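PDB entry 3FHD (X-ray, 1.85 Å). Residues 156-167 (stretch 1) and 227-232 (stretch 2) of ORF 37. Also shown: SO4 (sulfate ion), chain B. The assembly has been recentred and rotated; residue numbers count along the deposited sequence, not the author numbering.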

ATOM      1  N   VAL A 156       2.614 -16.360   2.808  1.00 20.21           N
ATOM      2  CA  VAL A 156       1.169 -16.272   2.527  1.00 19.94           C
ATOM      3  C   VAL A 156       0.746 -14.951   1.884  1.00 19.69           C
ATOM      4  O   VAL A 156      -0.416 -14.815   1.550  1.00 18.30           O
ATOM      5  CB  VAL A 156       0.251 -16.590   3.766  1.00 20.91           C
ATOM      6  CG1 VAL A 156       0.748 -17.861   4.499  1.00 24.22           C
ATOM      7  CG2 VAL A 156       0.112 -15.378   4.711  1.00 21.01           C
ATOM      8  N   TRP A 157       1.691 -14.014   1.694  1.00 19.38           N
ATOM      9  CA  TRP A 157       1.434 -12.668   1.105  1.00 18.43           C
ATOM     10  C   TRP A 157       0.549 -12.698  -0.144  1.00 19.31           C
ATOM     11  O   TRP A 157      -0.503 -12.045  -0.168  1.00 19.44           O
ATOM     12  CB  TRP A 157       2.775 -11.954   0.774  1.00 17.59           C
ATOM     13  CG  TRP A 157       2.656 -10.484   0.531  1.00 18.90           C
ATOM     14  CD1 TRP A 157       2.934  -9.816  -0.627  1.00 18.83           C
ATOM     15  CD2 TRP A 157       2.257  -9.482   1.492  1.00 17.60           C
ATOM     16  NE1 TRP A 157       2.706  -8.463  -0.452  1.00 17.85           N
ATOM     17  CE2 TRP A 157       2.296  -8.234   0.837  1.00 18.16           C
ATOM     18  CE3 TRP A 157       1.865  -9.526   2.843  1.00 17.79           C
ATOM     19  CZ2 TRP A 157       1.973  -7.019   1.498  1.00 16.19           C
ATOM     20  CZ3 TRP A 157       1.532  -8.311   3.504  1.00 18.22           C
ATOM     21  CH2 TRP A 157       1.571  -7.084   2.809  1.00 18.53           C
ATOM     22  N   ASP A 158       0.988 -13.440  -1.167  1.00 19.87           N
ATOM     23  CA  ASP A 158       0.299 -13.473  -2.472  1.00 20.58           C
ATOM     24  C   ASP A 158      -1.091 -14.087  -2.316  1.00 18.90           C
ATOM     25  O   ASP A 158      -2.048 -13.538  -2.826  1.00 18.42           O
ATOM     26  CB  ASP A 158       1.103 -14.229  -3.528  1.00 21.82           C
ATOM     27  CG  ASP A 158       2.359 -13.466  -3.984  1.00 27.10           C
ATOM     28  OD1 ASP A 158       2.394 -12.219  -3.854  1.00 31.23           O
ATOM     29  OD2 ASP A 158       3.304 -14.124  -4.484  1.00 33.54           O
ATOM     30  N   ALA A 159      -1.188 -15.199  -1.589  1.00 17.18           N
ATOM     31  CA  ALA A 159      -2.467 -15.878  -1.377  1.00 17.10           C
ATOM     32  C   ALA A 159      -3.517 -15.023  -0.673  1.00 16.44           C
ATOM     33  O   ALA A 159      -4.694 -14.976  -1.087  1.00 16.18           O
ATOM     34  CB  ALA A 159      -2.243 -17.205  -0.604  1.00 17.41           C
ATOM     35  N   LEU A 160      -3.079 -14.295   0.363  1.00 15.45           N
ATOM     36  CA  LEU A 160      -3.947 -13.455   1.189  1.00 14.81           C
ATOM     37  C   LEU A 160      -4.489 -12.220   0.405  1.00 16.15           C
ATOM     38  O   LEU A 160      -5.650 -11.799   0.574  1.00 15.37           O
ATOM     39  CB  LEU A 160      -3.117 -12.974   2.390  1.00 14.58           C
ATOM     40  CG  LEU A 160      -3.860 -12.013   3.328  1.00 14.00           C
ATOM     41  CD1 LEU A 160      -5.106 -12.636   3.965  1.00 12.47           C
ATOM     42  CD2 LEU A 160      -2.915 -11.426   4.429  1.00 15.50           C
ATOM     43  N   ARG A 161      -3.647 -11.683  -0.485  1.00 14.76           N
ATOM     44  CA  ARG A 161      -4.016 -10.544  -1.310  1.00 16.91           C
ATOM     45  C   ARG A 161      -5.010 -10.850  -2.460  1.00 17.22           C
ATOM     46  O   ARG A 161      -5.660  -9.929  -3.005  1.00 18.83           O
ATOM     47  CB  ARG A 161      -2.749  -9.858  -1.823  1.00 17.57           C
ATOM     48  CG  ARG A 161      -1.951  -9.245  -0.672  1.00 17.42           C
ATOM     49  CD  ARG A 161      -0.515  -8.931  -1.146  1.00 23.36           C
ATOM     50  NE  ARG A 161      -0.552  -8.025  -2.295  1.00 23.44           N
ATOM     51  CZ  ARG A 161      -0.531  -6.693  -2.203  1.00 24.91           C
ATOM     52  NH1 ARG A 161      -0.429  -6.099  -1.024  1.00 26.65           N
ATOM     53  NH2 ARG A 161      -0.614  -5.943  -3.290  1.00 22.58           N
ATOM     54  N   ASP A 162      -5.152 -12.113  -2.792  1.00 17.46           N
ATOM     55  CA  ASP A 162      -6.097 -12.530  -3.838  1.00 18.01           C
ATOM     56  C   ASP A 162      -7.533 -12.159  -3.423  1.00 16.66           C
ATOM     57  O   ASP A 162      -7.881 -12.234  -2.213  1.00 16.06           O
ATOM     58  CB  ASP A 162      -5.976 -14.024  -4.102  1.00 18.15           C
ATOM     59  CG  ASP A 162      -7.006 -14.498  -5.130  1.00 20.31           C
ATOM     60  OD1 ASP A 162      -6.809 -14.179  -6.309  1.00 23.11           O
ATOM     61  OD2 ASP A 162      -8.054 -15.075  -4.757  1.00 19.90           O
ATOM     62  N   GLY A 163      -8.329 -11.686  -4.395  1.00 16.49           N
ATOM     63  CA  GLY A 163      -9.738 -11.347  -4.181  1.00 15.50           C
ATOM     64  C   GLY A 163      -9.961  -9.951  -3.602  1.00 16.71           C
ATOM     65  O   GLY A 163     -11.075  -9.562  -3.295  1.00 15.98           O
ATOM     66  N   ILE A 164      -8.881  -9.206  -3.457  1.00 16.77           N
ATOM     67  CA  ILE A 164      -8.976  -7.921  -2.818  1.00 16.92           C
ATOM     68  C   ILE A 164      -8.519  -6.829  -3.771  1.00 16.14           C
ATOM     69  O   ILE A 164      -7.513  -7.012  -4.455  1.00 17.55           O
ATOM     70  CB  ILE A 164      -8.035  -7.871  -1.558  1.00 16.27           C
ATOM     71  CG1 ILE A 164      -8.503  -8.866  -0.483  1.00 21.14           C
ATOM     72  CG2 ILE A 164      -7.943  -6.458  -1.033  1.00 18.15           C
ATOM     73  CD1 ILE A 164      -9.468  -8.302   0.551  1.00 21.33           C
ATOM     74  N   ILE A 165      -9.207  -5.682  -3.766  1.00 14.59           N
ATOM     75  CA  ILE A 165      -8.722  -4.517  -4.489  1.00 15.40           C
ATOM     76  C   ILE A 165      -7.766  -3.788  -3.518  1.00 15.36           C
ATOM     77  O   ILE A 165      -8.215  -3.186  -2.543  1.00 14.93           O
ATOM     78  CB  ILE A 165      -9.840  -3.598  -4.930  1.00 15.93           C
ATOM     79  CG1 ILE A 165     -10.693  -4.258  -6.049  1.00 15.98           C
ATOM     80  CG2 ILE A 165      -9.242  -2.254  -5.497  1.00 15.56           C
ATOM     81  CD1 ILE A 165     -12.054  -3.544  -6.293  1.00 16.12           C
ATOM     82  N   SER A 166      -6.465  -3.932  -3.770  1.00 15.94           N
ATOM     83  CA  SER A 166      -5.426  -3.378  -2.910  1.00 15.63           C
ATOM     84  C   SER A 166      -5.074  -2.004  -3.451  1.00 16.57           C
ATOM     85  O   SER A 166      -5.515  -1.650  -4.538  1.00 15.40           O
ATOM     86  CB  SER A 166      -4.206  -4.300  -2.923  1.00 17.05           C
ATOM     87  OG  SER A 166      -3.688  -4.410  -4.251  1.00 15.72           O
ATOM     88  N   SER A 167      -4.283  -1.214  -2.708  1.00 15.01           N
ATOM     89  CA  SER A 167      -3.978   0.129  -3.164  1.00 15.96           C
ATOM     90  C   SER A 167      -3.174   0.248  -4.463  1.00 16.51           C
ATOM     91  O   SER A 167      -3.359   1.207  -5.192  1.00 16.02           O
ATOM     92  CB  SER A 167      -3.365   0.979  -2.028  1.00 14.54           C
ATOM     93  OG  SER A 167      -1.991   0.644  -1.837  1.00 15.32           O
ATOM     94  N   TYR A 227       4.749  -2.750   8.168  1.00 24.65           N
ATOM     95  CA  TYR A 227       3.287  -2.930   8.194  1.00 22.65           C
ATOM     96  C   TYR A 227       2.905  -4.133   7.357  1.00 21.73           C
ATOM     97  O   TYR A 227       3.390  -4.254   6.243  1.00 20.15           O
ATOM     98  CB  TYR A 227       2.622  -1.729   7.510  1.00 24.61           C
ATOM     99  CG  TYR A 227       2.570  -0.548   8.418  1.00 27.28           C
ATOM    100  CD1 TYR A 227       1.562  -0.466   9.360  1.00 29.09           C
ATOM    101  CD2 TYR A 227       3.522   0.451   8.373  1.00 28.20           C
ATOM    102  CE1 TYR A 227       1.475   0.576  10.212  1.00 30.63           C
ATOM    103  CE2 TYR A 227       3.440   1.535   9.262  1.00 30.06           C
ATOM    104  CZ  TYR A 227       2.402   1.567  10.176  1.00 29.92           C
ATOM    105  OH  TYR A 227       2.225   2.583  11.101  1.00 30.54           O
ATOM    106  N   GLY A 228       1.969  -4.939   7.863  1.00 19.50           N
ATOM    107  CA  GLY A 228       1.432  -6.068   7.122  1.00 18.67           C
ATOM    108  C   GLY A 228       0.266  -5.631   6.236  1.00 18.58           C
ATOM    109  O   GLY A 228       0.138  -4.460   5.867  1.00 18.39           O
ATOM    110  N   PHE A 229      -0.578  -6.588   5.881  1.00 16.72           N
ATOM    111  CA  PHE A 229      -1.678  -6.295   5.005  1.00 15.59           C
ATOM    112  C   PHE A 229      -2.958  -6.022   5.832  1.00 14.80           C
ATOM    113  O   PHE A 229      -3.375  -6.857   6.620  1.00 14.60           O
ATOM    114  CB  PHE A 229      -1.944  -7.488   4.084  1.00 15.18           C
ATOM    115  CG  PHE A 229      -2.863  -7.139   2.944  1.00 16.37           C
ATOM    116  CD1 PHE A 229      -2.526  -6.120   2.043  1.00 16.97           C
ATOM    117  CD2 PHE A 229      -4.060  -7.805   2.785  1.00 16.23           C
ATOM    118  CE1 PHE A 229      -3.402  -5.789   0.953  1.00 16.24           C
ATOM    119  CE2 PHE A 229      -4.919  -7.499   1.745  1.00 18.51           C
ATOM    120  CZ  PHE A 229      -4.596  -6.488   0.840  1.00 17.32           C
ATOM    121  N   MET A 230      -3.529  -4.839   5.651  1.00 14.60           N
ATOM    122  CA  MET A 230      -4.693  -4.399   6.398  1.00 15.42           C
ATOM    123  C   MET A 230      -5.933  -4.523   5.533  1.00 14.91           C
ATOM    124  O   MET A 230      -6.176  -3.646   4.699  1.00 14.05           O
ATOM    125  CB  MET A 230      -4.515  -2.938   6.794  1.00 16.47           C
ATOM    126  CG  MET A 230      -3.439  -2.811   7.868  1.00 18.16           C
ATOM    127  SD  MET A 230      -2.821  -1.179   8.291  1.00 24.64           S
ATOM    128  CE  MET A 230      -2.955  -0.296   6.783  1.00 27.51           C
ATOM    129  N   GLN A 231      -6.721  -5.578   5.759  1.00 13.86           N
ATOM    130  CA  GLN A 231      -7.993  -5.764   5.069  1.00 15.03           C
ATOM    131  C   GLN A 231      -9.012  -4.747   5.674  1.00 15.93           C
ATOM    132  O   GLN A 231      -8.895  -4.380   6.867  1.00 15.55           O
ATOM    133  CB  GLN A 231      -8.488  -7.196   5.302  1.00 15.15           C
ATOM    134  CG  GLN A 231      -7.499  -8.283   4.847  1.00 17.34           C
ATOM    135  CD  GLN A 231      -7.865  -9.671   5.380  1.00 17.55           C
ATOM    136  OE1 GLN A 231      -8.517 -10.464   4.686  1.00 18.14           O
ATOM    137  NE2 GLN A 231      -7.443  -9.969   6.617  1.00 20.06           N
ATOM    138  N   SER A 232      -9.982  -4.291   4.889  1.00 15.21           N
ATOM    139  CA  SER A 232     -11.126  -3.547   5.426  1.00 16.28           C
ATOM    140  C   SER A 232     -12.046  -4.433   6.285  1.00 16.75           C
ATOM    141  O   SER A 232     -12.664  -5.364   5.773  1.00 16.82           O
ATOM    142  CB  SER A 232     -11.969  -2.887   4.307  1.00 17.02           C
ATOM    143  OG  SER A 232     -13.253  -2.494   4.836  1.00 18.05           O
TER
HETATM  144  S   SO4 B 487      -0.675  -2.434  -1.620  1.00 24.06           S
HETATM  145  O1  SO4 B 487      -1.278  -2.973  -2.829  1.00 20.40           O
HETATM  146  O2  SO4 B 487       0.362  -1.468  -1.998  1.00 23.18           O
HETATM  147  O3  SO4 B 487      -1.743  -1.777  -0.896  1.00 19.67           O
HETATM  148  O4  SO4 B 487      -0.202  -3.511  -0.789  1.00 26.72           O

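An aromatic side chain can hold two distant segments of a chain together without a single hydrogen bond between them, when one face and parts of its edge are put to use. Phe229 of ORF 37 is a compact example. Its CA-to-CB bond points toward the stretch 156–167, and it covers by far the most surface in a contact that buries 381 Å² in all. No hydrogen bond crosses between the stretches, so shape and apolar packing carry the association.

Leu160 and Trp157 come next in covered surface, and both approach Phe229 near its CB. Three residues apart, about one helical turn, they reach the same partner: the backbone bond from Leu160 N to Val156 O (3.0 Å) and that from Arg161 N to Trp157 O (3.2 Å) hold this segment wound. Trp157 starts sideways, yet its t rotamer carries the indole inward until CZ3 lies 3.6 Å from Phe229 CB. The two rings meet edge-to-face, Phe229 offering its edge to the face of the Trp157 six-membered ring, with centroids 5.8 Å apart and planes at 79°. The CA-to-CB bond of Leu160 points toward the other stretch, and the side chain brings CD2 to 4.1 Å from Phe229 CB; its CD1 also lies 4.1 Å from Gln231 OE1, extending the contact to Gln231.

Further contacts reach the phenyl ring itself. Arg161 CG sits over one face, 4.0 Å from the ring centroid and only 5° off the normal, a CH-pi contact. At the ring's edge, Ile164 CG2 approaches Phe229 CZ at 3.8 Å. The guanidinium of Arg161 also touches the ring, Arg161 NH1 lying 3.6 Å from Phe229 CE1, while the same NH1 donates to a sulfate, probably from the crystallisation liquor: Arg161 NH1 to SO4 O4 is 2.6 Å, almost linear.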